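Local coordinates for malonyl CoA-acyl carrier protein transacylase (Bartonella henselae, PDB 3QAT) that probably transfers malonyl groups from coenzyme A to acyl carrier protein, supplying malonyl units for fatty acid biosynthesis, at residues 91-96 with 267-272; 148-153 with 162-167. All blocks are in the same frame, centred on the assembly; numbering follows the deposited sequence.

Overall arrangement
The two contacts lie in the two lobes of one acyltransferase chain. Interaction 1 is in the larger lobe, on the parallel sheet. Interaction 2 is in the smaller lobe, on the mixed sheet. Their centres are 24 Å apart, and their nearest atoms are about 7 Å apart. Along the chain, 148-153 and 162-167 fall between 91-96 and 267-272. Arg264 ties the segments together: it forms salt bridges with Glu268 in 267-272 and Asp167 in 162-167. Gly96 begins a GxSxG sequence with Ser98 at its centre, consistent with the nucleophile elbow of this family. Gly96 at the end of 91-96 and Asn166 in 162-167, which touches His97, bring one segment of each interaction to this probable active site.

Interaction 1: 91-96 with 267-272; sequences VKFVAG and IEWISA
Trp269 meets Phe93 in a T-shaped (edge-to-face) pair. The indole presents its CZ3 and CH2 edge to one face of the phenyl ring. The closest atoms are Trp269 CH2 and Phe93 CZ, 3.5 Å apart. The six-membered ring of Trp269 and the ring of Phe93 have centroids 5.0 Å apart and planes at 64°. With CG anti to the backbone N (chi1 -171°), the indole of Trp269 reaches across so that the edge of its six-membered ring lands on Phe93. The other face of the Phe93 ring carries Lys92 CG near its rim, so the phenyl is held between an aromatic edge and an aliphatic chain. Ile270 follows, and its CD1 lies 4.3 Å from Ala95 CB, a looser apolar contact. Ser271 turns back into its own helix, where its OG bonds Ile267 O at 2.8 Å. The backbone N of Ser271 reaches the same oxygen from the opposite face of the carbonyl plane, so two donors grip it. Helix 263-272 packs against the parallel sheet: Ile270 also touches Ala8 of strand 6-11 and Val275 and Leu278 of strand 275-281. Ile235 of strand 234-235 touches Phe93, Trp269 and Ile270.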
loop_
_atom_site.group_PDB
_atom_site.type_symbol
_atom_site.label_atom_id
_atom_site.label_comp_id
_atom_site.label_asym_id
_atom_site.label_seq_id
_atom_site.Cartn_x
_atom_site.Cartn_y
_atom_site.Cartn_z
ATOM N N VAL A 91 12.351 -15.437 -0.574
ATOM C CA VAL A 91 11.588 -14.373 -1.233
ATOM C C VAL A 91 12.521 -13.535 -2.097
ATOM O O VAL A 91 13.514 -12.994 -1.595
ATOM C CB VAL A 91 10.867 -13.483 -0.186
ATOM C CG1 VAL A 91 10.066 -12.375 -0.876
ATOM C CG2 VAL A 91 9.952 -14.331 0.695
ATOM N N LYS A 92 12.225 -13.454 -3.392
ATOM C CA LYS A 92 13.073 -12.724 -4.321
ATOM C C LYS A 92 12.969 -11.199 -4.165
ATOM O O LYS A 92 13.993 -10.501 -4.161
ATOM C CB LYS A 92 12.762 -13.142 -5.768
ATOM C CG LYS A 92 13.869 -12.836 -6.745
ATOM C CD LYS A 92 13.664 -13.581 -8.087
ATOM C CE LYS A 92 14.931 -13.607 -8.951
ATOM N NZ LYS A 92 15.090 -12.457 -9.916
ATOM N N PHE A 93 11.729 -10.694 -4.056
ATOM C CA PHE A 93 11.483 -9.263 -3.974
ATOM C C PHE A 93 10.315 -8.987 -3.034
ATOM O O PHE A 93 9.460 -9.855 -2.844
ATOM C CB PHE A 93 11.084 -8.688 -5.336
ATOM C CG PHE A 93 12.062 -9.005 -6.456
ATOM C CD1 PHE A 93 13.346 -8.476 -6.438
ATOM C CD2 PHE A 93 11.673 -9.816 -7.520
ATOM C CE1 PHE A 93 14.256 -8.771 -7.491
ATOM C CE2 PHE A 93 12.562 -10.106 -8.569
ATOM C CZ PHE A 93 13.848 -9.581 -8.539
ATOM N N VAL A 94 10.307 -7.773 -2.485
ATOM C CA VAL A 94 9.113 -7.253 -1.769
ATOM C C VAL A 94 8.602 -6.009 -2.446
ATOM O O VAL A 94 9.365 -5.299 -3.091
ATOM C CB VAL A 94 9.366 -7.002 -0.253
ATOM C CG1 VAL A 94 9.670 -8.327 0.461
ATOM C CG2 VAL A 94 10.470 -5.961 -0.038
ATOM N N ALA A 95 7.298 -5.757 -2.322
ATOM C CA ALA A 95 6.694 -4.550 -2.837
ATOM C C ALA A 95 5.405 -4.312 -2.065
ATOM O O ALA A 95 4.826 -5.251 -1.531
ATOM C CB ALA A 95 6.371 -4.701 -4.335
ATOM N N GLY A 96 4.967 -3.063 -1.995
ATOM C CA GLY A 96 3.679 -2.825 -1.316
ATOM C C GLY A 96 2.996 -1.613 -1.887
ATOM O O GLY A 96 3.641 -0.719 -2.450
ATOM N N ILE A 267 3.823 -5.274 -11.009
ATOM C CA ILE A 267 3.472 -6.680 -11.155
ATOM C C ILE A 267 4.025 -7.232 -12.480
ATOM O O ILE A 267 4.536 -8.373 -12.532
ATOM C CB ILE A 267 1.948 -6.888 -11.072
ATOM C CG1 ILE A 267 1.447 -6.461 -9.675
ATOM C CG2 ILE A 267 1.581 -8.371 -11.392
ATOM C CD1 ILE A 267 2.166 -7.168 -8.497
ATOM N N GLU A 268 3.952 -6.424 -13.534
ATOM C CA GLU A 268 4.520 -6.838 -14.827
ATOM C C GLU A 268 6.031 -7.060 -14.710
ATOM O O GLU A 268 6.541 -8.058 -15.241
ATOM C CB GLU A 268 4.177 -5.841 -15.934
ATOM C CG GLU A 268 2.689 -5.895 -16.317
ATOM C CD GLU A 268 2.261 -4.841 -17.332
ATOM O OE1 GLU A 268 3.033 -3.905 -17.603
ATOM O OE2 GLU A 268 1.136 -4.943 -17.859
ATOM N N TRP A 269 6.741 -6.140 -14.051
ATOM C CA TRP A 269 8.180 -6.301 -13.854
ATOM C C TRP A 269 8.494 -7.567 -13.050
ATOM O O TRP A 269 9.319 -8.399 -13.450
ATOM C CB TRP A 269 8.837 -5.072 -13.200
ATOM C CG TRP A 269 10.342 -5.221 -13.239
ATOM C CD1 TRP A 269 11.161 -4.841 -14.252
ATOM C CD2 TRP A 269 11.174 -5.861 -12.257
ATOM N NE1 TRP A 269 12.468 -5.169 -13.956
ATOM C CE2 TRP A 269 12.508 -5.800 -12.741
ATOM C CE3 TRP A 269 10.931 -6.467 -11.015
ATOM C CZ2 TRP A 269 13.595 -6.343 -12.039
ATOM C CZ3 TRP A 269 12.020 -7.001 -10.302
ATOM C CH2 TRP A 269 13.338 -6.955 -10.838
ATOM N N ILE A 270 7.847 -7.715 -11.900
ATOM C CA ILE A 270 8.101 -8.893 -11.069
ATOM C C ILE A 270 7.886 -10.203 -11.839
ATOM O O ILE A 270 8.717 -11.111 -11.766
ATOM C CB ILE A 270 7.283 -8.841 -9.746
ATOM C CG1 ILE A 270 7.802 -7.727 -8.828
ATOM C CG2 ILE A 270 7.355 -10.169 -9.002
ATOM C CD1 ILE A 270 6.848 -7.442 -7.628
ATOM N N SER A 271 6.791 -10.286 -12.592
ATOM C CA SER A 271 6.432 -11.498 -13.329
ATOM C C SER A 271 7.427 -11.830 -14.429
ATOM O O SER A 271 7.584 -13.005 -14.775
ATOM C CB SER A 271 5.039 -11.346 -13.949
ATOM O OG SER A 271 4.110 -11.129 -12.899
ATOM N N ALA A 272 8.082 -10.796 -14.961
ATOM C CA ALA A 272 9.066 -10.962 -16.054
ATOM C C ALA A 272 10.487 -11.192 -15.544
ATOM O O ALA A 272 11.390 -11.503 -16.326
ATOM C CB ALA A 272 9.038 -9.753 -16.964
#

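Interaction 2: 148-153 with 162-167; sequences DVEEIC and CQIAND
The carbonyl of Cys162 is the flat group that meets the helix, with Cys153 SG over one of its faces. Cys153 SG is 3.2 Å from Cys162 O and stands well off the peptide plane, almost directly above the oxygen. The amide of Asn166 is the other notable flat group, and it serves its own strand. Ala165 O lies near the amide plane of Asn166 and takes a straight N-H bond from Asn166 ND2 at 2.9 Å, although this donor sits above the carbonyl plane of Ala165.

The sulfurs of Cys153 and Cys162 are 3.9 Å apart, an apolar contact and not a disulfide. Cys153 SG is anti to its carbonyl carbon (chi1 -70°), which points it at the strand. A water takes a hydrogen bond from Cys162 N, a weak one, and gives one to Cys153 O. It joins the two backbones where they come closest.

Further along, Ile164 fits against two helix residues. Ile164 CD1 meets Glu150 CG at 3.6 Å, so the aliphatic part of the glutamate makes the contact. Ile164 CG1 lies 3.9 Å from Val149 CG1. Val149 and Cys162 also touch Ile175 of strand 172-176.

The axes of the two short segments come within 7.9 Å, and their N-to-C directions differ by 150°, so they run roughly antiparallel. Ala165 and Asn166 form a classic beta bulge opposite Val174. Helix 146-155 links strands 136-142 and 162-169, which are parallel with 172-176 between them. This is the split beta-alpha-beta crossover of the ferredoxin-like small subdomain known in malonyltransferases.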
loop_
_atom_site.group_PDB
_atom_site.type_symbol
_atom_site.label_atom_id
_atom_site.label_comp_id
_atom_site.label_asym_id
_atom_site.label_seq_id
_atom_site.Cartn_x
_atom_site.Cartn_y
_atom_site.Cartn_z
ATOM N N ASP A 148 -5.156 7.923 -22.262
ATOM C CA ASP A 148 -6.451 8.592 -22.334
ATOM C C ASP A 148 -6.789 9.321 -21.031
ATOM O O ASP A 148 -7.404 10.379 -21.054
ATOM C CB ASP A 148 -7.559 7.596 -22.677
ATOM C CG ASP A 148 -7.455 7.063 -24.108
ATOM O OD1 ASP A 148 -6.567 7.521 -24.867
ATOM O OD2 ASP A 148 -8.258 6.171 -24.454
ATOM N N VAL A 149 -6.392 8.751 -19.896
ATOM C CA VAL A 149 -6.636 9.444 -18.630
ATOM C C VAL A 149 -5.712 10.658 -18.501
ATOM O O VAL A 149 -6.129 11.695 -18.000
ATOM C CB VAL A 149 -6.561 8.507 -17.408
ATOM C CG1 VAL A 149 -6.757 9.309 -16.094
ATOM C CG2 VAL A 149 -7.598 7.414 -17.531
ATOM N N GLU A 150 -4.464 10.533 -18.971
ATOM C CA GLU A 150 -3.518 11.662 -18.969
ATOM C C GLU A 150 -4.068 12.820 -19.813
ATOM O O GLU A 150 -3.946 13.995 -19.449
ATOM C CB GLU A 150 -2.107 11.209 -19.423
ATOM C CG GLU A 150 -1.362 10.428 -18.315
ATOM C CD GLU A 150 -0.006 9.826 -18.722
ATOM O OE1 GLU A 150 0.279 9.674 -19.932
ATOM O OE2 GLU A 150 0.780 9.490 -17.804
ATOM N N GLU A 151 -4.732 12.468 -20.908
ATOM C CA GLU A 151 -5.388 13.449 -21.750
ATOM C C GLU A 151 -6.559 14.137 -21.019
ATOM O O GLU A 151 -6.711 15.357 -21.096
ATOM C CB GLU A 151 -5.832 12.793 -23.053
ATOM C CG GLU A 151 -6.084 13.785 -24.177
ATOM C CD GLU A 151 -6.974 13.207 -25.262
ATOM O OE1 GLU A 151 -6.999 11.963 -25.437
ATOM O OE2 GLU A 151 -7.659 14.009 -25.940
ATOM N N ILE A 152 -7.354 13.366 -20.273
ATOM C CA ILE A 152 -8.421 13.962 -19.463
ATOM C C ILE A 152 -7.835 14.933 -18.431
ATOM O O ILE A 152 -8.390 15.994 -18.189
ATOM C CB ILE A 152 -9.287 12.897 -18.743
ATOM C CG1 ILE A 152 -10.051 12.035 -19.771
ATOM C CG2 ILE A 152 -10.273 13.579 -17.816
ATOM C CD1 ILE A 152 -10.790 10.847 -19.182
ATOM N N CYS A 153 -6.725 14.554 -17.802
ATOM C CA CYS A 153 -6.048 15.456 -16.873
ATOM C C CYS A 153 -5.713 16.807 -17.524
ATOM O O CYS A 153 -5.864 17.868 -16.902
ATOM C CB CYS A 153 -4.787 14.794 -16.336
ATOM S SG CYS A 153 -5.151 13.422 -15.203
ATOM N N CYS A 162 -5.310 17.843 -11.768
ATOM C CA CYS A 162 -5.801 16.452 -11.759
ATOM C C CYS A 162 -4.685 15.565 -12.272
ATOM O O CYS A 162 -4.113 15.822 -13.333
ATOM C CB CYS A 162 -7.059 16.321 -12.620
ATOM S SG CYS A 162 -7.840 14.679 -12.631
ATOM N N GLN A 163 -4.362 14.519 -11.511
ATOM C CA GLN A 163 -3.218 13.682 -11.817
ATOM C C GLN A 163 -3.589 12.215 -11.652
ATOM O O GLN A 163 -4.563 11.895 -10.966
ATOM C CB GLN A 163 -2.069 14.004 -10.849
ATOM C CG GLN A 163 -1.417 15.329 -11.138
ATOM C CD GLN A 163 -0.414 15.696 -10.072
ATOM O OE1 GLN A 163 -0.775 15.966 -8.944
ATOM N NE2 GLN A 163 0.861 15.714 -10.440
ATOM N N ILE A 164 -2.837 11.329 -12.294
ATOM C CA ILE A 164 -3.000 9.884 -12.028
ATOM C C ILE A 164 -2.345 9.528 -10.690
ATOM O O ILE A 164 -1.124 9.691 -10.525
ATOM C CB ILE A 164 -2.427 9.030 -13.171
ATOM C CG1 ILE A 164 -3.254 9.264 -14.448
ATOM C CG2 ILE A 164 -2.407 7.536 -12.776
ATOM C CD1 ILE A 164 -2.767 8.466 -15.658
ATOM N N ALA A 165 -3.160 9.056 -9.746
ATOM C CA ALA A 165 -2.681 8.650 -8.421
ATOM C C ALA A 165 -2.260 7.181 -8.381
ATOM O O ALA A 165 -1.277 6.832 -7.737
ATOM C CB ALA A 165 -3.780 8.898 -7.400
ATOM N N ASN A 166 -3.031 6.308 -9.025
ATOM C CA ASN A 166 -2.650 4.885 -9.070
ATOM C C ASN A 166 -2.845 4.390 -10.499
ATOM O O ASN A 166 -3.877 4.692 -11.131
ATOM C CB ASN A 166 -3.604 3.961 -8.312
ATOM C CG ASN A 166 -3.680 4.126 -6.789
ATOM O OD1 ASN A 166 -4.494 3.398 -6.207
ATOM N ND2 ASN A 166 -2.854 4.972 -6.124
ATOM N N ASP A 167 -1.939 3.557 -10.981
ATOM C CA ASP A 167 -2.171 2.782 -12.181
ATOM C C ASP A 167 -2.204 1.334 -11.665
ATOM O O ASP A 167 -1.148 0.746 -11.405
ATOM C CB ASP A 167 -1.006 3.007 -13.173
ATOM C CG ASP A 167 -1.096 2.114 -14.412
ATOM O OD1 ASP A 167 -2.197 1.666 -14.760
ATOM O OD2 ASP A 167 -0.050 1.845 -15.055
HETATM O O HOH W 1 -5.222 19.096 -14.385
#